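Local coordinates for nisin biosynthesis protein NisC (Lactococcus lactis subsp. lactis, PDB 2G0D) that catalyses the zinc-dependent cyclisation of the dehydrated nisin precursor, joining cysteine thiols to dehydroamino acids to form the (methyl)lanthionine rings, at residues A[288-293]-A[334-339]. Numbering follows the deposited sequence.
Sequences YLYGGL and CSLFKR
Leu289 and Leu336 both carry their CG trans to the main-chain nitrogen (chi1 175° in each), which sends the two branched ends into the gap between their helices, where methyl CD2 of Leu289 lies 4.0 Å from CD2 of Leu336. The same Leu289 methyl also sits over one face of the Phe337 ring. It stands 3.8 Å from the centroid of that ring and 13° off its normal, a well-centred CH-pi contact. The two side chains pass each other in opposite senses, and Leu289 CB lies 4.0 Å from Phe337 CZ. Tyr290 reaches Leu336 from the other helix: its hydroxyl end advances on the CD2 methyl, with Tyr290 OH only 3.1 Å from Leu336 CD2, a tight approach, and Tyr290 CZ 3.9 Å from the same carbon. No hydrogen bond links the two segments; the tyrosine hydroxyl is instead gripped by the carbonyl oxygen of Leu400 and the backbone N-H of Phe402, while its ring stacks with Phe405. A buried polar atom is thus satisfied beside an otherwise apolar seam.

The two segments run nearly parallel, their axes inclined by 21° and 12.2 Å apart, wide enough that side chains rather than backbones meet. Helices 281-294 and 327-341 begin shortly after zinc ligands, the former after Cys278 and the latter after Cys324 and His325, and pack as neighbouring parallel helices of the alpha toroid. The intervening helix 298-314 backs both, receiving Tyr288 on Ala304 and Ile307 and Phe337 on Leu308, while Leu401 and Asp403, in the loop near the C terminus, lie against Leu336.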
ATOM      1  N   TYR A 288     -12.208  -7.295  -1.611  1.00 28.88           N
ATOM      2  CA  TYR A 288     -13.258  -8.124  -2.173  1.00 29.12           C
ATOM      3  C   TYR A 288     -12.756  -8.756  -3.482  1.00 29.40           C
ATOM      4  O   TYR A 288     -13.069  -9.911  -3.806  1.00 28.98           O
ATOM      5  CB  TYR A 288     -14.519  -7.289  -2.410  1.00 29.47           C
ATOM      6  CG  TYR A 288     -15.394  -7.070  -1.175  1.00 30.98           C
ATOM      7  CD1 TYR A 288     -16.519  -7.880  -0.952  1.00 31.72           C
ATOM      8  CD2 TYR A 288     -15.108  -6.065  -0.237  1.00 30.18           C
ATOM      9  CE1 TYR A 288     -17.340  -7.710   0.175  1.00 30.17           C
ATOM     10  CE2 TYR A 288     -15.938  -5.877   0.898  1.00 29.57           C
ATOM     11  CZ  TYR A 288     -17.058  -6.704   1.081  1.00 31.14           C
ATOM     12  OH  TYR A 288     -17.894  -6.553   2.174  1.00 31.29           O
ATOM     13  N   LEU A 289     -11.963  -7.988  -4.214  1.00 28.00           N
ATOM     14  CA  LEU A 289     -11.423  -8.418  -5.475  1.00 27.99           C
ATOM     15  C   LEU A 289     -10.500  -9.608  -5.200  1.00 28.23           C
ATOM     16  O   LEU A 289     -10.713 -10.703  -5.730  1.00 26.78           O
ATOM     17  CB  LEU A 289     -10.649  -7.244  -6.125  1.00 28.18           C
ATOM     18  CG  LEU A 289      -9.910  -7.594  -7.412  1.00 29.16           C
ATOM     19  CD1 LEU A 289     -10.956  -8.123  -8.430  1.00 28.36           C
ATOM     20  CD2 LEU A 289      -9.124  -6.429  -7.971  1.00 27.59           C
ATOM     21  N   TYR A 290      -9.481  -9.370  -4.361  1.00 28.05           N
ATOM     22  CA  TYR A 290      -8.482 -10.363  -4.027  1.00 28.48           C
ATOM     23  C   TYR A 290      -9.066 -11.567  -3.291  1.00 29.25           C
ATOM     24  O   TYR A 290      -8.720 -12.708  -3.603  1.00 29.37           O
ATOM     25  CB  TYR A 290      -7.347  -9.736  -3.223  1.00 28.88           C
ATOM     26  CG  TYR A 290      -6.531  -8.665  -3.972  1.00 30.07           C
ATOM     27  CD1 TYR A 290      -6.344  -8.723  -5.366  1.00 29.44           C
ATOM     28  CD2 TYR A 290      -5.923  -7.636  -3.275  1.00 27.91           C
ATOM     29  CE1 TYR A 290      -5.580  -7.753  -6.039  1.00 30.74           C
ATOM     30  CE2 TYR A 290      -5.168  -6.661  -3.931  1.00 29.52           C
ATOM     31  CZ  TYR A 290      -4.996  -6.729  -5.301  1.00 31.24           C
ATOM     32  OH  TYR A 290      -4.262  -5.746  -5.926  1.00 32.07           O
ATOM     33  N   GLY A 291      -9.932 -11.315  -2.309  1.00 29.43           N
ATOM     34  CA  GLY A 291     -10.676 -12.398  -1.615  1.00 29.74           C
ATOM     35  C   GLY A 291     -11.484 -13.238  -2.588  1.00 29.92           C
ATOM     36  O   GLY A 291     -11.414 -14.482  -2.570  1.00 30.24           O
ATOM     37  N   GLY A 292     -12.224 -12.562  -3.464  1.00 29.38           N
ATOM     38  CA  GLY A 292     -13.037 -13.216  -4.484  1.00 29.35           C
ATOM     39  C   GLY A 292     -12.249 -14.076  -5.452  1.00 30.44           C
ATOM     40  O   GLY A 292     -12.683 -15.188  -5.803  1.00 30.60           O
ATOM     41  N   LEU A 293     -11.107 -13.566  -5.909  1.00 30.55           N
ATOM     42  CA  LEU A 293     -10.234 -14.346  -6.790  1.00 31.97           C
ATOM     43  C   LEU A 293      -9.544 -15.468  -6.010  1.00 32.51           C
ATOM     44  O   LEU A 293      -9.482 -16.590  -6.511  1.00 33.49           O
ATOM     45  CB  LEU A 293      -9.218 -13.481  -7.545  1.00 31.39           C
ATOM     46  CG  LEU A 293      -9.803 -12.384  -8.464  1.00 33.15           C
ATOM     47  CD1 LEU A 293      -8.697 -11.373  -8.892  1.00 30.96           C
ATOM     48  CD2 LEU A 293     -10.549 -12.946  -9.676  1.00 30.48           C
ATOM     49  N   CYS A 334      -8.525   1.417 -10.321  1.00 28.13           N
ATOM     50  CA  CYS A 334      -9.323   1.084 -11.508  1.00 28.61           C
ATOM     51  C   CYS A 334      -8.470   0.412 -12.579  1.00 28.78           C
ATOM     52  O   CYS A 334      -8.923  -0.496 -13.271  1.00 30.19           O
ATOM     53  CB  CYS A 334      -9.948   2.332 -12.129  1.00 28.57           C
ATOM     54  SG  CYS A 334     -11.137   3.189 -11.077  1.00 28.28           S
ATOM     55  N   SER A 335      -7.245   0.883 -12.737  1.00 27.51           N
ATOM     56  CA  SER A 335      -6.386   0.353 -13.765  1.00 27.07           C
ATOM     57  C   SER A 335      -6.008  -1.108 -13.413  1.00 26.27           C
ATOM     58  O   SER A 335      -5.889  -1.975 -14.303  1.00 24.53           O
ATOM     59  CB  SER A 335      -5.159   1.246 -13.901  1.00 26.39           C
ATOM     60  OG  SER A 335      -4.328   0.775 -14.927  1.00 31.56           O
ATOM     61  N   LEU A 336      -5.830  -1.364 -12.120  1.00 25.79           N
ATOM     62  CA  LEU A 336      -5.604  -2.724 -11.654  1.00 27.51           C
ATOM     63  C   LEU A 336      -6.817  -3.643 -11.866  1.00 27.50           C
ATOM     64  O   LEU A 336      -6.653  -4.747 -12.388  1.00 28.53           O
ATOM     65  CB  LEU A 336      -5.101  -2.787 -10.197  1.00 27.04           C
ATOM     66  CG  LEU A 336      -5.068  -4.279  -9.875  1.00 29.75           C
ATOM     67  CD1 LEU A 336      -3.705  -4.933 -10.143  1.00 25.87           C
ATOM     68  CD2 LEU A 336      -5.599  -4.595  -8.508  1.00 32.42           C
ATOM     69  N   PHE A 337      -8.015  -3.200 -11.482  1.00 27.52           N
ATOM     70  CA  PHE A 337      -9.253  -3.923 -11.849  1.00 28.31           C
ATOM     71  C   PHE A 337      -9.339  -4.299 -13.331  1.00 28.96           C
ATOM     72  O   PHE A 337      -9.652  -5.445 -13.673  1.00 28.66           O
ATOM     73  CB  PHE A 337     -10.485  -3.116 -11.485  1.00 28.10           C
ATOM     74  CG  PHE A 337     -10.972  -3.336 -10.099  1.00 29.94           C
ATOM     75  CD1 PHE A 337     -10.253  -2.856  -8.996  1.00 30.20           C
ATOM     76  CD2 PHE A 337     -12.179  -4.016  -9.880  1.00 29.81           C
ATOM     77  CE1 PHE A 337     -10.728  -3.065  -7.698  1.00 30.35           C
ATOM     78  CE2 PHE A 337     -12.659  -4.220  -8.599  1.00 30.40           C
ATOM     79  CZ  PHE A 337     -11.945  -3.738  -7.503  1.00 30.05           C
ATOM     80  N   LYS A 338      -9.067  -3.331 -14.211  1.00 30.35           N
ATOM     81  CA  LYS A 338      -9.144  -3.550 -15.658  1.00 31.34           C
ATOM     82  C   LYS A 338      -8.126  -4.601 -16.123  1.00 31.73           C
ATOM     83  O   LYS A 338      -8.458  -5.490 -16.890  1.00 31.29           O
ATOM     84  CB  LYS A 338      -8.923  -2.231 -16.404  1.00 31.39           C
ATOM     85  CG  LYS A 338      -9.126  -2.340 -17.901  1.00 33.02           C
ATOM     86  CD  LYS A 338      -8.751  -1.068 -18.621  1.00 34.43           C
ATOM     87  CE  LYS A 338      -8.957  -1.235 -20.120  1.00 39.29           C
ATOM     88  NZ  LYS A 338     -10.408  -1.291 -20.467  1.00 42.20           N
ATOM     89  N   ARG A 339      -6.887  -4.474 -15.642  1.00 32.52           N
ATOM     90  CA  ARG A 339      -5.817  -5.433 -15.881  1.00 33.12           C
ATOM     91  C   ARG A 339      -6.197  -6.873 -15.468  1.00 33.20           C
ATOM     92  O   ARG A 339      -5.894  -7.810 -16.194  1.00 33.12           O
ATOM     93  CB  ARG A 339      -4.550  -5.000 -15.115  1.00 32.97           C
ATOM     94  CG  ARG A 339      -3.259  -5.745 -15.521  1.00 35.55           C
ATOM     95  CD  ARG A 339      -2.023  -4.806 -15.459  1.00 35.70           C
ATOM     96  NE  ARG A 339      -2.070  -4.174 -14.181  1.00 36.91           N
ATOM     97  CZ  ARG A 339      -2.395  -2.908 -13.946  1.00 34.43           C
ATOM     98  NH1 ARG A 339      -2.627  -2.030 -14.918  1.00 35.15           N
ATOM     99  NH2 ARG A 339      -2.472  -2.538 -12.695  1.00 29.59           N
TER